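Local coordinates for aminoglycoside-O-phosphotransferase VIII (PDB 4H05), which phosphorylates aminoglycoside antibiotics at the 3'-hydroxyl group, with ATP as the likely phosphate donor, and so confers antibiotic resistance, at residues G167-L170 with L171-L174; A138-V141 with P142-A145; C242-A245 with F246-Y250. All blocks are in the same frame, centred on the assembly; numbering follows the deposited sequence.

How the contacts relate
Each contact lies within a single helix, formed about one turn apart between adjoining segments, so none closes a loop of its own; they follow in series along the chain without nesting or crossing. Contact 2 comes first, in helix 137-150, and contact 1 follows in the next helix, 167-177. These two helices pack together: Leu171 CD1 lies 3.6 Å from Ala145 N, and Leu174 CD1 lies 3.9 Å from Ala144 CB. Contact 3, in helix 240-251, stands apart, its nearest atoms about 17 Å from contact 2 and about 20 Å from contact 1, and packs instead on helices 109-124 and 220-230.

Contact 1: G167-L170 with L171-L174; sequences GERL and LAEL
Arg169 and Glu173, one helical turn apart, join in a salt bridge on the surface of helix 167-177. NH1 of Arg169 donates to OE1 of Glu173 over 2.9 Å, with an N-H...O angle of 152°. The oxygen receives it through its anti lone pair, the one turned away from OE2, and sits near the guanidinium edge. The two flat groups are far from coplanar, their planes 66° apart, and NH2 of Arg169 stays 3.5 Å from the same OE1; the grip is a single bond and not the paired, side-on kind.

Both side chains leave the helix alike. Each has CG anti to the backbone N (chi1 173° in Arg169) and bends at chi2, which lays the two chains side by side, pointing the same way. Arg169 is also in cation-pi contact with Trp165, while OE2 of Glu173 forms a salt bridge with Arg176, so the carboxylate is shared between one arginine a turn before it and another a turn after.

Beneath this polar surface the backbone bonds run from Leu171 N to Gly167 O, 2.9 Å, and on through Leu174 N to Leu170 O, also 2.9 Å. Glu173 N donates mainly to Arg169 O, at 3.1 Å, and only weakly to Leu170 O; CB of Glu173 packs 3.4 Å from the latter oxygen. Leu170 and Leu174 turn to Leu268 and Phe272, whereas Leu171 meets Val148 of helix 137-150.

The helix is thus amphipathic, with leucines against its neighbours, Arg169 on the exposed side and Glu173 at the border with helix 260-270, where it touches Leu268. Having an arginine at each of its oxygens, the Glu173 carboxylate would be expected to remain ionised, and the two bridges tie three charged side chains together.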
# COMPACT_ATOMS: atom_id res chain seq x y z
N GLY A 167 8.69 21.28 4.64
CA GLY A 167 7.44 20.64 5.05
C GLY A 167 6.26 21.62 4.99
O GLY A 167 5.21 21.32 4.46
N GLU A 168 6.49 22.80 5.53
CA GLU A 168 5.49 23.85 5.71
C GLU A 168 5.02 24.37 4.36
O GLU A 168 3.86 24.69 4.18
CB GLU A 168 6.08 25.04 6.57
CG GLU A 168 6.19 24.82 8.09
CD GLU A 168 7.25 23.81 8.57
OE1 GLU A 168 8.16 23.45 7.76
OE2 GLU A 168 7.18 23.37 9.77
N ARG A 169 5.93 24.47 3.41
CA ARG A 169 5.57 24.81 1.98
C ARG A 169 4.83 23.65 1.29
O ARG A 169 4.01 23.86 0.40
CB ARG A 169 6.84 25.01 1.21
CG ARG A 169 6.69 25.20 -0.31
CD ARG A 169 5.86 26.43 -0.65
NE ARG A 169 5.73 26.65 -2.09
CZ ARG A 169 4.61 26.47 -2.81
NH1 ARG A 169 3.49 26.02 -2.23
NH2 ARG A 169 4.61 26.70 -4.12
N LEU A 170 5.16 22.43 1.67
CA LEU A 170 4.47 21.23 1.11
C LEU A 170 3.02 21.26 1.55
O LEU A 170 2.08 21.24 0.76
CB LEU A 170 5.14 19.94 1.66
CG LEU A 170 5.60 18.81 0.72
CD1 LEU A 170 4.93 17.56 1.26
CD2 LEU A 170 5.29 19.01 -0.76
N LEU A 171 2.83 21.42 2.85
CA LEU A 171 1.51 21.51 3.41
C LEU A 171 0.74 22.71 2.89
O LEU A 171 -0.46 22.57 2.66
CB LEU A 171 1.62 21.50 4.92
CG LEU A 171 0.34 21.57 5.71
CD1 LEU A 171 -0.32 20.20 5.52
CD2 LEU A 171 0.68 21.92 7.18
N ALA A 172 1.39 23.88 2.68
CA ALA A 172 0.70 25.01 1.96
C ALA A 172 0.15 24.50 0.59
O ALA A 172 -0.97 24.81 0.19
CB ALA A 172 1.61 26.24 1.76
N GLU A 173 0.96 23.72 -0.14
CA GLU A 173 0.56 23.36 -1.51
C GLU A 173 -0.63 22.42 -1.41
O GLU A 173 -1.62 22.56 -2.07
CB GLU A 173 1.75 22.77 -2.30
CG GLU A 173 1.51 22.54 -3.80
CD GLU A 173 1.21 23.82 -4.55
OE1 GLU A 173 1.59 24.86 -4.04
OE2 GLU A 173 0.56 23.80 -5.60
N LEU A 174 -0.56 21.53 -0.45
CA LEU A 174 -1.64 20.53 -0.23
C LEU A 174 -2.99 21.17 0.10
O LEU A 174 -3.98 20.89 -0.57
CB LEU A 174 -1.20 19.65 0.91
CG LEU A 174 -1.53 18.19 1.06
CD1 LEU A 174 -2.33 17.98 2.30
CD2 LEU A 174 -2.03 17.45 -0.18

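Contact 2: A138-V141 with P142-A145; sequences AVTV and PQAA
Pro142 seats its ring against the turn before it, as a knob among Ala138, Val139, Thr140 and Val141. CG of Pro142 comes to 3.3 Å from Ala138 O, the carbonyl that an N-H at this position would have bonded; proline has no hydrogen to give, and the helix is kinked here. CD of Pro142 lies 3.4 Å from CB of Val141, closer than usual carbon contact, partly because the peptide link joins the two residues.

Beyond the kink the regular bonding resumes: Gln143 N donates to Val139 O at 3.1 Å, Ala144 N to Thr140 O at 3.1 Å with a weak second bond to Val141 O, and Ala145 N to Val141 O at 3.0 Å. The Gln143 side chain reaches back, extended, along the preceding turn. With CG anti to its own carbonyl carbon (chi1 -72°), it runs alongside Val139, bringing NE2 to 3.7 Å from Val139 CG1, while its OE1 stands 4.0 Å from Thr140 CG2.

Further out, Thr140 OG1 is hydrogen-bonded to Ser136 O, of the residue just before the helix. On another flank Val141 lies against Leu174 of helix 167-177, and Ala144 meets Phe272. The Thr140 side chain is about 11 Å from that of Asp190, the predicted proton acceptor, near it but not in contact. What results is a proline-kinked helix packed within the kinase-like fold of the aminoglycoside phosphotransferases.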
# COMPACT_ATOMS: atom_id res chain seq x y z
N ALA A 138 -10.82 14.30 5.19
CA ALA A 138 -10.97 14.66 6.68
C ALA A 138 -9.96 13.93 7.57
O ALA A 138 -9.52 14.45 8.59
CB ALA A 138 -12.42 14.53 7.24
N VAL A 139 -9.44 12.81 7.13
CA VAL A 139 -8.44 12.10 7.97
C VAL A 139 -7.04 12.38 7.49
O VAL A 139 -6.04 12.49 8.27
CB VAL A 139 -8.62 10.55 7.85
CG1 VAL A 139 -7.42 9.80 8.35
CG2 VAL A 139 -9.84 10.07 8.56
N THR A 140 -6.91 12.35 6.18
CA THR A 140 -5.58 12.33 5.61
C THR A 140 -4.93 13.70 5.65
O THR A 140 -3.72 13.80 5.77
CB THR A 140 -5.53 11.77 4.18
OG1 THR A 140 -6.43 12.49 3.33
CG2 THR A 140 -5.82 10.26 4.14
N VAL A 141 -5.71 14.77 5.52
CA VAL A 141 -5.09 16.11 5.48
C VAL A 141 -4.54 16.46 6.90
O VAL A 141 -3.32 16.70 7.07
CB VAL A 141 -6.00 17.19 4.85
CG1 VAL A 141 -5.30 18.54 4.91
CG2 VAL A 141 -6.39 16.87 3.43
N PRO A 142 -5.39 16.38 7.94
CA PRO A 142 -4.77 16.43 9.26
C PRO A 142 -3.56 15.49 9.47
O PRO A 142 -2.62 15.88 10.16
CB PRO A 142 -5.91 16.02 10.20
CG PRO A 142 -7.16 16.51 9.54
CD PRO A 142 -6.87 16.36 8.03
N GLN A 143 -3.56 14.26 8.97
CA GLN A 143 -2.32 13.47 9.16
C GLN A 143 -1.08 14.15 8.48
O GLN A 143 0.04 14.01 8.95
CB GLN A 143 -2.45 12.03 8.66
CG GLN A 143 -3.33 11.10 9.48
CD GLN A 143 -3.68 9.80 8.74
OE1 GLN A 143 -3.68 9.74 7.52
NE2 GLN A 143 -4.00 8.79 9.48
N ALA A 144 -1.31 14.85 7.37
CA ALA A 144 -0.26 15.50 6.62
C ALA A 144 0.28 16.69 7.44
O ALA A 144 1.47 16.79 7.71
CB ALA A 144 -0.81 15.94 5.26
N ALA A 145 -0.60 17.56 7.90
CA ALA A 145 -0.20 18.55 8.93
C ALA A 145 0.55 17.95 10.16
O ALA A 145 1.57 18.45 10.54
CB ALA A 145 -1.41 19.37 9.36

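Contact 3: C242-A245 with F246-Y250; sequences CSAA and FLREY
Four backbone carbonyls, from Cys242 to Ala245, are each taken by the N-H four residues on. Phe246 N donates to Cys242 O over 2.6 Å, a short and nearly straight bond, and Leu247 N to Ser243 O over 2.8 Å. Arg248 N reaches Ala244 O, also at 2.8 Å, and Glu249 N completes the run on Ala245 O at 3.1 Å.

Ala244 O lies, besides, over one face of the Arg248 guanidinium, 3.7 Å above its plane and offset toward the rim. A bend at chi3 (-35°) turns the guanidinium back along the helix and sets NH2 of Arg248 3.9 Å from Ala244 CB.

Other polar ends find partners beyond these residues. Ser243 OG bonds to Gly239 O one turn back; the Glu249 carboxylate is split between Arg252 at OE1 and Arg121 at OE2; and Tyr250 OH is hydrogen-bonded to His124 and Arg219. Phe246, with CG anti to the backbone N, packs its side chain on Leu223, Val226 and Leu230 of helix 220-230, and against Ala117. Such packing marks an amphipathic alpha-helix, here seated on helices 109-124 and 220-230 in the mainly helical C-terminal lobe of the kinase-like phosphotransferase fold.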
# COMPACT_ATOMS: atom_id res chain seq x y z
N CYS A 242 1.88 0.47 -20.76
CA CYS A 242 1.25 -0.12 -19.60
C CYS A 242 0.29 0.82 -18.94
O CYS A 242 -0.84 0.41 -18.62
CB CYS A 242 2.30 -0.59 -18.62
SG CYS A 242 3.29 -1.98 -19.26
N SER A 243 0.65 2.10 -18.80
CA SER A 243 -0.31 3.07 -18.21
C SER A 243 -1.55 3.26 -19.03
O SER A 243 -2.65 3.26 -18.49
CB SER A 243 0.27 4.45 -17.97
OG SER A 243 1.57 4.40 -17.41
N ALA A 244 -1.40 3.44 -20.34
CA ALA A 244 -2.56 3.30 -21.25
C ALA A 244 -3.34 1.97 -21.07
O ALA A 244 -4.57 1.96 -21.06
CB ALA A 244 -2.12 3.46 -22.71
N ALA A 245 -2.64 0.84 -20.96
CA ALA A 245 -3.37 -0.43 -20.76
C ALA A 245 -4.09 -0.45 -19.39
O ALA A 245 -5.27 -0.77 -19.28
CB ALA A 245 -2.46 -1.63 -20.94
N PHE A 246 -3.41 -0.03 -18.34
CA PHE A 246 -4.13 0.14 -17.07
C PHE A 246 -5.34 1.06 -17.24
O PHE A 246 -6.43 0.74 -16.80
CB PHE A 246 -3.22 0.73 -16.03
CG PHE A 246 -3.88 0.91 -14.71
CD1 PHE A 246 -4.62 2.04 -14.45
CD2 PHE A 246 -3.78 -0.05 -13.73
CE1 PHE A 246 -5.23 2.22 -13.24
CE2 PHE A 246 -4.38 0.13 -12.50
CZ PHE A 246 -5.12 1.26 -12.26
N LEU A 247 -5.19 2.16 -17.97
CA LEU A 247 -6.32 3.10 -18.07
C LEU A 247 -7.46 2.60 -18.94
O LEU A 247 -8.62 2.83 -18.61
CB LEU A 247 -5.89 4.49 -18.54
CG LEU A 247 -5.38 5.53 -17.52
CD1 LEU A 247 -5.32 6.88 -18.25
CD2 LEU A 247 -6.27 5.61 -16.31
N ARG A 248 -7.16 1.90 -20.02
CA ARG A 248 -8.23 1.24 -20.85
C ARG A 248 -9.02 0.23 -20.04
O ARG A 248 -10.23 0.27 -20.03
CB ARG A 248 -7.56 0.52 -22.04
CG ARG A 248 -8.50 -0.23 -23.05
CD ARG A 248 -7.69 -0.73 -24.27
NE ARG A 248 -6.64 0.26 -24.56
CZ ARG A 248 -5.31 0.09 -24.45
NH1 ARG A 248 -4.77 -1.08 -24.14
NH2 ARG A 248 -4.51 1.12 -24.72
N GLU A 249 -8.32 -0.68 -19.34
CA GLU A 249 -8.98 -1.65 -18.45
C GLU A 249 -9.73 -0.99 -17.30
O GLU A 249 -10.90 -1.28 -17.06
CB GLU A 249 -7.96 -2.68 -17.92
CG GLU A 249 -8.49 -3.68 -16.86
CD GLU A 249 -9.67 -4.53 -17.35
OE1 GLU A 249 -9.71 -4.68 -18.60
OE2 GLU A 249 -10.54 -4.99 -16.49
N TYR A 250 -9.12 -0.03 -16.60
CA TYR A 250 -9.89 0.57 -15.51
C TYR A 250 -11.14 1.23 -16.04
O TYR A 250 -12.21 1.09 -15.47
CB TYR A 250 -9.06 1.60 -14.77
CG TYR A 250 -9.76 2.05 -13.53
CD1 TYR A 250 -9.68 1.34 -12.37
CD2 TYR A 250 -10.57 3.17 -13.55
CE1 TYR A 250 -10.29 1.79 -11.20
CE2 TYR A 250 -11.20 3.63 -12.39
CZ TYR A 250 -11.04 2.94 -11.21
OH TYR A 250 -11.72 3.38 -10.12